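Local coordinates for molybdate binding protein II (Clostridium pasteurianum, PDB 1GUS) that binds molybdenum, one mole per mole of protein, and contains a pterin, at residues S4-L9 and V59-V64. Sequence-based numbering, arbitrary orientation. Where two conformers were deposited one is given.
Sequences SARNQL and VKSTDV. With MG (magnesium ion), chain G.
Asn7 and Val59 form an antiparallel hydrogen-bonded pair where strand 7-18 begins and strand 54-59 ends: Val59 N donates to Asn7 O at 3.1 Å, while the return bond from Asn7 N to Val59 O is weak at 3.5 Å. Val59 O gains a second donor, Asn7 ND2, at a shorter 2.9 Å. The Asn7 CG stands beside the backbone N (chi1 -61°), which turns the amide back over this carbonyl; the acceptor lies near the amide plane, but the donor sits above the carbonyl plane, 47° out of it. CB atoms of Asn7 and Val59 meet at 4.0 Å on one face of the sheet, and Val64 CG2 touches Asn7 ND2. Next to the pair the backbones stay close, Ala5 CA and Lys60 CA 4.4 Å apart, with Ala5 CB against Val59 O; one water, accepting from Arg6 N (3.1 Å) and Ser61 N (2.9 Å), replaces a direct bond. These two strands are neighbours in the antiparallel sheet of the TOBE (Mop) domain, and after strand 54-59 the chain turns through the 3-10 segment 61-63 toward strand 65-67. Asn7 OD1 accepts from Thr36 N of a second subunit, and Arg6 points its guanidinium away to a salt bridge with Glu46 of a fourth. Asp63 OD1 binds magnesium at 2.5 Å, with three waters and two ligands from elsewhere in the assembly, one of them Asp63 OD1 of a third subunit.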
# COMPACT_ATOMS: atom_id res chain seq x y z
N SER A 4 -0.80 -4.70 -14.41
CA SER A 4 -0.02 -3.46 -14.43
C SER A 4 1.20 -3.47 -13.47
O SER A 4 2.15 -2.73 -13.66
CB SER A 4 -0.93 -2.24 -14.15
OG SER A 4 -1.50 -2.35 -12.88
N ALA A 5 1.19 -4.32 -12.44
CA ALA A 5 2.31 -4.35 -11.49
C ALA A 5 3.56 -4.78 -12.25
O ALA A 5 3.62 -5.88 -12.81
CB ALA A 5 2.03 -5.30 -10.33
N ARG A 6 4.54 -3.88 -12.32
CA ARG A 6 5.70 -4.10 -13.19
C ARG A 6 6.78 -5.03 -12.60
O ARG A 6 7.76 -5.39 -13.29
CB ARG A 6 6.33 -2.74 -13.53
CG ARG A 6 5.40 -1.83 -14.36
CD ARG A 6 6.11 -0.64 -15.00
NE ARG A 6 6.99 -1.04 -16.09
CZ ARG A 6 6.57 -1.63 -17.21
NH1 ARG A 6 5.27 -1.87 -17.37
NH2 ARG A 6 7.44 -1.96 -18.16
N ASN A 7 6.64 -5.35 -11.31
CA ASN A 7 7.65 -6.17 -10.68
C ASN A 7 7.15 -7.62 -10.56
O ASN A 7 6.16 -7.85 -9.86
CB ASN A 7 7.91 -5.56 -9.31
CG ASN A 7 8.42 -4.13 -9.41
OD1 ASN A 7 9.49 -3.89 -9.97
ND2 ASN A 7 7.63 -3.17 -8.93
N GLN A 8 7.78 -8.54 -11.29
CA GLN A 8 7.38 -9.96 -11.27
C GLN A 8 8.64 -10.81 -11.09
O GLN A 8 9.48 -10.93 -11.99
CB GLN A 8 6.59 -10.29 -12.55
CG GLN A 8 5.19 -9.59 -12.53
CD GLN A 8 4.40 -9.80 -13.80
OE1 GLN A 8 4.39 -10.90 -14.37
NE2 GLN A 8 3.74 -8.75 -14.26
N LEU A 9 8.81 -11.36 -9.90
CA LEU A 9 10.07 -12.02 -9.55
C LEU A 9 9.81 -13.49 -9.32
O LEU A 9 9.10 -13.84 -8.40
CB LEU A 9 10.62 -11.42 -8.26
CG LEU A 9 10.81 -9.88 -8.29
CD1 LEU A 9 11.27 -9.36 -6.93
CD2 LEU A 9 11.78 -9.48 -9.37
N VAL A 59 4.82 -7.00 -7.21
CA VAL A 59 4.76 -5.76 -6.41
C VAL A 59 4.41 -4.56 -7.30
O VAL A 59 5.02 -4.34 -8.38
CB VAL A 59 6.08 -5.46 -5.70
CG1 VAL A 59 5.88 -4.22 -4.84
CG2 VAL A 59 6.55 -6.71 -4.81
N LYS A 60 3.43 -3.75 -6.87
CA LYS A 60 3.08 -2.56 -7.60
C LYS A 60 4.23 -1.55 -7.45
O LYS A 60 4.78 -1.36 -6.39
CB LYS A 60 1.70 -2.00 -7.09
CG LYS A 60 1.10 -0.87 -8.00
CD LYS A 60 -0.30 -0.44 -7.53
CE LYS A 60 -1.00 0.49 -8.57
NZ LYS A 60 -0.22 1.85 -8.64
N SER A 61 4.58 -0.82 -8.52
CA SER A 61 5.70 0.13 -8.44
C SER A 61 5.62 1.20 -7.38
O SER A 61 6.63 1.58 -6.82
CB SER A 61 5.82 0.86 -9.80
OG SER A 61 6.15 -0.05 -10.84
N THR A 62 4.43 1.74 -7.15
CA THR A 62 4.24 2.72 -6.11
C THR A 62 4.43 2.18 -4.69
O THR A 62 4.44 2.96 -3.74
CB THR A 62 2.80 3.36 -6.19
OG1 THR A 62 1.83 2.31 -6.32
CG2 THR A 62 2.60 4.16 -7.42
N ASP A 63 4.62 0.86 -4.50
CA ASP A 63 4.91 0.32 -3.17
C ASP A 63 6.40 0.07 -2.98
O ASP A 63 6.84 -0.46 -1.96
CB ASP A 63 4.23 -1.03 -2.97
CG ASP A 63 2.70 -0.87 -2.79
OD1 ASP A 63 2.20 0.23 -2.41
OD2 ASP A 63 1.94 -1.77 -3.08
N VAL A 64 7.21 0.41 -3.97
CA VAL A 64 8.66 0.17 -3.80
C VAL A 64 9.37 1.44 -3.38
O VAL A 64 9.36 2.43 -4.13
CB VAL A 64 9.31 -0.28 -5.13
CG1 VAL A 64 10.84 -0.50 -4.95
CG2 VAL A 64 8.59 -1.53 -5.70
MG MG G . 0.26 1.19 -1.15
O HOH W 1 3.51 -1.20 -11.23
O HOH W 2 1.03 -0.49 -0.48
O HOH W 3 -1.06 -0.10 -0.47
O HOH W 4 0.16 0.87 0.85